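Local coordinates for protein peptidoglycan N-acetylglucosamine deacetylase (Agathobacter rectalis, PDB 5JMU) that probably deacetylates N-acetylglucosamine units of peptidoglycan through its zinc-containing NodB-type catalytic domain, the part present here, at residues N100-I103 and K104-G108; A91-D94 and D95-Q98; V196-I199 and I200-G203. All blocks are in the same frame, centred on the assembly; numbering follows the deposited sequence. Where two conformers were deposited one is given.

Contact 1. Residues N100-I103 and K104-G108; sequences NSII and KAQTG
The C-terminal turn of helix 89-107 joins Ile-103 to Thr-107, one turn apart, just before Gly-108 leaves the helix with positive phi. Two donors of one residue hold Ile-103 O. Thr-107 N gives the helical bond to Ile-103 O at 2.8 Å, nearly in line with the carbonyl. Thr-107 OG1 donates to the same Ile-103 O, also at 2.8 Å, but from above the carbonyl plane. The torsion chi1 of 71° sets OG1 between the backbone N and the carbonyl carbon, turned back over the preceding turn. OG1 also takes a hydrogen bond from Asn-109 N, so one hydroxyl ties the last turn to the chain that follows. With a valine at Thr-107, Ile-103 O would probably lose its second donor and Asn-109 N its acceptor. Ile-103 lies alongside Thr-107, its CG2 3.8 Å from Thr-107 OG1, and its side chain packs on Val-73 and Ile-75 of strand 72-77. Asn-100 bonds the returning chain, OD1 to Ala-111 N and ND2 to Asp-110 OD1. The helix thus rests beside strand 72-77, which carries the zinc ligand His-76. On the more exposed flank, Ile-102 CG2 lies 4.2 Å from Gln-106 CG.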
# COMPACT_ATOMS: atom_id res chain seq x y z
N ASN A 100 -2.39 -13.98 0.96
CA ASN A 100 -2.39 -14.07 2.40
C ASN A 100 -1.61 -15.29 2.87
O ASN A 100 -0.92 -15.22 3.88
CB ASN A 100 -3.82 -14.15 2.94
CG ASN A 100 -3.82 -14.12 4.42
OD1 ASN A 100 -3.59 -13.07 5.00
ND2 ASN A 100 -4.07 -15.27 5.05
N SER A 101 -1.76 -16.40 2.17
CA SER A 101 -1.07 -17.63 2.54
C SER A 101 0.44 -17.45 2.47
O SER A 101 1.17 -17.95 3.35
CB SER A 101 -1.52 -18.78 1.67
OG SER A 101 -2.78 -19.16 2.17
N ILE A 102 0.91 -16.75 1.44
CA ILE A 102 2.36 -16.50 1.35
C ILE A 102 2.80 -15.61 2.51
O ILE A 102 3.88 -15.83 3.10
CB ILE A 102 2.74 -15.89 -0.02
CG1 ILE A 102 2.64 -16.99 -1.09
CG2 ILE A 102 4.14 -15.33 0.04
CD1 ILE A 102 2.53 -16.38 -2.53
N ILE A 103 1.98 -14.61 2.83
CA ILE A 103 2.33 -13.74 3.95
C ILE A 103 2.38 -14.53 5.26
O ILE A 103 3.30 -14.37 6.06
CB ILE A 103 1.34 -12.57 4.06
CG1 ILE A 103 1.53 -11.67 2.86
CG2 ILE A 103 1.51 -11.78 5.36
CD1 ILE A 103 0.33 -10.64 2.65
N LYS A 104 1.45 -15.45 5.45
CA LYS A 104 1.46 -16.29 6.64
C LYS A 104 2.70 -17.18 6.71
O LYS A 104 3.35 -17.31 7.76
CB LYS A 104 0.19 -17.16 6.65
CG LYS A 104 0.22 -18.25 7.69
CD LYS A 104 0.08 -17.67 9.08
CE LYS A 104 -0.24 -18.83 10.05
NZ LYS A 104 -0.07 -18.51 11.50
N ALA A 105 3.01 -17.82 5.56
CA ALA A 105 4.22 -18.67 5.43
C ALA A 105 5.47 -17.88 5.83
O ALA A 105 6.33 -18.35 6.60
CB ALA A 105 4.35 -19.17 3.98
N GLN A 106 5.56 -16.66 5.31
CA GLN A 106 6.77 -15.85 5.48
C GLN A 106 6.88 -15.19 6.86
O GLN A 106 7.97 -15.11 7.41
CB GLN A 106 6.80 -14.76 4.40
CG GLN A 106 7.15 -15.27 2.98
CD GLN A 106 8.61 -15.71 2.82
OE1 GLN A 106 9.49 -15.33 3.61
NE2 GLN A 106 8.89 -16.55 1.81
N THR A 107 5.75 -14.72 7.41
CA THR A 107 5.76 -13.86 8.59
C THR A 107 5.19 -14.54 9.82
O THR A 107 5.39 -14.06 10.93
CB THR A 107 4.96 -12.57 8.41
OG1 THR A 107 3.54 -12.84 8.38
CG2 THR A 107 5.38 -11.86 7.12
N GLY A 108 4.44 -15.62 9.62
CA GLY A 108 3.78 -16.27 10.74
C GLY A 108 2.39 -15.74 11.03
O GLY A 108 1.65 -16.34 11.82

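Contact 2. Residues A91-D94 and D95-Q98; sequences AFFD and DLEQ
The rings of Phe-92 and Phe-93 share one neighbour, Leu-96 CD1, which meets both at a slant. Leu-96 CD1 lies 3.7 Å from Phe-92 CE2 and 4.1 Å from Phe-93 CE1. Phe-92 CD2 stands over the centre of one face of the Phe-93 ring. One face of the Phe-92 ring carries a water, 3.2 Å above the plane and offset toward the rim. Arg-143 makes a cation-pi contact with Phe-93 and a salt bridge from NH2 to Glu-97 OE2. Both phenylalanines touch Leu-136 of helix 132-142, and Phe-116 meets the Phe-92 ring, so this side of helix 89-107 is an apolar seam between two helices.

The water joins the seam to the polar side of the helix. The water donates to Phe-92 O at 2.9 Å. The same water donates to Asp-95 OD2 at 2.7 Å. Phe-92 O also takes the helical bond of Leu-96 N, which lies in the carbonyl plane. The Asp-95 side chain is buried and its carboxylate is well bonded. OD2 bonds Ser-77 OG and Ala-78 N, and OD1 accepts from Ser-79 N, all three residues lying between the zinc ligands His-76 and His-80. Asp-95 thus probably helps to hold the segment from His-76 to His-80 in place, and this set of partners is consistent with a charged carboxylate.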
# COMPACT_ATOMS: atom_id res chain seq x y z
N ALA A 91 -12.86 -15.30 -8.03
CA ALA A 91 -11.49 -15.18 -8.53
C ALA A 91 -10.69 -14.17 -7.72
O ALA A 91 -9.51 -14.39 -7.41
CB ALA A 91 -11.52 -14.77 -10.01
N PHE A 92 -11.31 -13.06 -7.33
CA PHE A 92 -10.62 -12.06 -6.53
C PHE A 92 -10.17 -12.67 -5.22
O PHE A 92 -9.01 -12.49 -4.84
CB PHE A 92 -11.53 -10.86 -6.27
CG PHE A 92 -10.86 -9.83 -5.42
CD1 PHE A 92 -9.98 -8.96 -6.01
CD2 PHE A 92 -11.07 -9.81 -4.04
CE1 PHE A 92 -9.30 -8.01 -5.23
CE2 PHE A 92 -10.40 -8.87 -3.24
CZ PHE A 92 -9.54 -7.98 -3.84
N PHE A 93 -11.08 -13.37 -4.54
CA PHE A 93 -10.71 -13.88 -3.21
C PHE A 93 -9.80 -15.08 -3.33
O PHE A 93 -8.97 -15.27 -2.44
CB PHE A 93 -11.96 -14.20 -2.36
CG PHE A 93 -12.57 -12.95 -1.79
CD1 PHE A 93 -11.86 -12.20 -0.86
CD2 PHE A 93 -13.79 -12.46 -2.27
CE1 PHE A 93 -12.40 -11.00 -0.34
CE2 PHE A 93 -14.33 -11.28 -1.76
CZ PHE A 93 -13.64 -10.55 -0.81
N ASP A 94 -9.90 -15.88 -4.40
CA ASP A 94 -8.88 -16.93 -4.56
C ASP A 94 -7.49 -16.31 -4.63
O ASP A 94 -6.54 -16.78 -3.97
CB ASP A 94 -9.14 -17.75 -5.82
CG ASP A 94 -10.28 -18.78 -5.67
OD1 ASP A 94 -10.76 -19.03 -4.56
OD2 ASP A 94 -10.68 -19.33 -6.70
N ASP A 95 -7.34 -15.25 -5.40
CA ASP A 95 -6.06 -14.56 -5.46
C ASP A 95 -5.66 -13.89 -4.14
O ASP A 95 -4.50 -13.99 -3.73
CB ASP A 95 -6.10 -13.53 -6.60
CG ASP A 95 -4.80 -12.76 -6.74
OD1 ASP A 95 -3.92 -13.24 -7.50
OD2 ASP A 95 -4.71 -11.68 -6.12
N LEU A 96 -6.61 -13.25 -3.47
CA LEU A 96 -6.30 -12.57 -2.20
C LEU A 96 -5.81 -13.61 -1.19
O LEU A 96 -4.80 -13.40 -0.48
CB LEU A 96 -7.55 -11.82 -1.70
CG LEU A 96 -7.41 -11.12 -0.35
CD1 LEU A 96 -8.39 -9.95 -0.33
CD2 LEU A 96 -7.78 -12.02 0.83
N GLU A 97 -6.51 -14.75 -1.14
CA GLU A 97 -6.14 -15.81 -0.21
C GLU A 97 -4.79 -16.43 -0.51
O GLU A 97 -4.03 -16.79 0.41
CB GLU A 97 -7.23 -16.90 -0.19
CG GLU A 97 -8.51 -16.40 0.47
CD GLU A 97 -9.62 -17.45 0.38
OE1 GLU A 97 -9.33 -18.59 -0.08
OE2 GLU A 97 -10.78 -17.11 0.74
N GLN A 98 -4.46 -16.57 -1.80
CA GLN A 98 -3.11 -17.06 -2.14
C GLN A 98 -2.04 -16.10 -1.59
O GLN A 98 -1.00 -16.53 -1.04
CB GLN A 98 -2.99 -17.18 -3.66
CG GLN A 98 -3.71 -18.45 -4.15
CD GLN A 98 -3.98 -18.41 -5.64
OE1 GLN A 98 -5.03 -18.89 -6.11
NE2 GLN A 98 -3.06 -17.83 -6.39
O HOH W 1 -7.05 -10.42 -5.42

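Contact 3. Residues V196-I199 and I200-G203; sequences VEQI and IQWG
Glu-197, which crosses Gln-201 one turn on, has its OE2 held by two groups: a salt bridge from Lys-43 NZ and a hydrogen bond with Tyr-44 OH. Glu-197 CG lies 4.0 Å from Gln-201 CD. Carboxylate and amide planes are 30° apart where the two side chains cross. Gln-201 CG sits 3.2 Å from Glu-197 O, the carbonyl that accepts Gln-201 N.

The next side of the helix is apolar and buried. Val-196 CG1 approaches Ile-200 CD1 to 3.6 Å. Val-196 CG1 is anti to the backbone N (chi1 169°), which directs it along the helix to that methyl. Their backbones are joined too, Ile-200 N to Val-196 O at 2.9 Å. Together they press on Leu-41 of helix 34-43 and reach strand 21-27, where Val-196 touches Phe-26 and Ile-200 touches Leu-24.

Ile-199 O lies at the edge of the Trp-202 ring, near its plane, and accepts Gly-203 N at 2.9 Å. Trp-202 N bonds Gln-198 O, also at 2.9 Å. Ile-199 and Trp-202 face helix 164-175, on Val-171 and Ile-172, and the indole meets the ring of Tyr-208, with planes about 30° apart, just before strand 209-210.

A helix that covers the parallel sheet and packs between two other helices is what the distorted beta/alpha barrel of NodB-type deacetylases leads one to expect.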
# COMPACT_ATOMS: atom_id res chain seq x y z
N VAL A 196 13.04 8.14 -1.40
CA VAL A 196 12.47 8.01 -0.06
C VAL A 196 13.34 8.73 0.99
O VAL A 196 12.81 9.40 1.90
CB VAL A 196 12.29 6.53 0.31
CG1 VAL A 196 11.95 6.36 1.81
CG2 VAL A 196 11.19 5.92 -0.58
N GLU A 197 14.66 8.65 0.83
CA GLU A 197 15.53 9.32 1.79
C GLU A 197 15.27 10.84 1.92
O GLU A 197 15.12 11.38 3.04
CB GLU A 197 17.02 9.06 1.45
CG GLU A 197 17.96 9.77 2.41
CD GLU A 197 19.40 9.24 2.36
OE1 GLU A 197 19.88 8.89 1.26
OE2 GLU A 197 20.03 9.17 3.42
N GLN A 198 15.20 11.54 0.80
CA GLN A 198 14.92 12.98 0.83
C GLN A 198 13.52 13.27 1.34
O GLN A 198 13.34 14.27 2.04
CB GLN A 198 15.09 13.57 -0.54
CG GLN A 198 16.52 13.79 -0.93
CD GLN A 198 16.58 14.09 -2.42
OE1 GLN A 198 16.47 15.25 -2.84
NE2 GLN A 198 16.69 13.05 -3.23
N ILE A 199 12.55 12.40 1.02
CA ILE A 199 11.19 12.58 1.52
C ILE A 199 11.19 12.50 3.06
O ILE A 199 10.57 13.34 3.73
CB ILE A 199 10.24 11.52 0.90
CG1 ILE A 199 9.99 11.86 -0.58
CG2 ILE A 199 8.90 11.45 1.64
CD1 ILE A 199 9.42 10.63 -1.41
N ILE A 200 11.87 11.51 3.62
CA ILE A 200 11.96 11.39 5.07
C ILE A 200 12.73 12.58 5.70
O ILE A 200 12.28 13.13 6.73
CB ILE A 200 12.61 10.07 5.48
CG1 ILE A 200 11.67 8.90 5.13
CG2 ILE A 200 12.88 10.08 7.01
CD1 ILE A 200 12.36 7.53 5.23
N GLN A 201 13.84 12.96 5.10
CA GLN A 201 14.58 14.10 5.62
C GLN A 201 13.68 15.34 5.68
O GLN A 201 13.65 16.04 6.70
CB GLN A 201 15.80 14.41 4.75
CG GLN A 201 16.90 13.34 4.91
CD GLN A 201 18.05 13.51 3.93
OE1 GLN A 201 17.88 13.93 2.80
NE2 GLN A 201 19.23 13.14 4.36
N TRP A 202 12.97 15.59 4.60
CA TRP A 202 12.10 16.77 4.58
C TRP A 202 10.98 16.65 5.63
O TRP A 202 10.72 17.60 6.40
CB TRP A 202 11.48 16.97 3.19
CG TRP A 202 10.60 18.17 3.17
CD1 TRP A 202 10.96 19.47 2.91
CD2 TRP A 202 9.20 18.18 3.46
NE1 TRP A 202 9.86 20.29 3.03
CE2 TRP A 202 8.77 19.52 3.34
CE3 TRP A 202 8.26 17.19 3.76
CZ2 TRP A 202 7.43 19.89 3.56
CZ3 TRP A 202 6.95 17.56 3.97
CH2 TRP A 202 6.55 18.88 3.86
N GLY A 203 10.33 15.50 5.66
CA GLY A 203 9.21 15.35 6.57
C GLY A 203 9.68 15.51 8.01
O GLY A 203 9.07 16.25 8.79

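All three contacts are local, between side chains and backbone about one turn apart on a helix, within the NodB homology region. Contact 2 comes first along the chain and contact 1 follows directly. Both lie on helix 89-107, with centres 14 Å apart. Contact 3 comes much later, on helix 196-205. Its centre is 30 Å from that of contact 1 and 35 Å from that of contact 2, and it does not touch either. Contacts 2 and 3 lie on opposite sides of the chain's centre. Helix 89-107 borders strand 72-77 and the segment from His-76 to His-80, whereas helix 196-205 packs on strand 21-27, and contact 3 itself lies away from the annotated sites. Both strands belong to one parallel sheet.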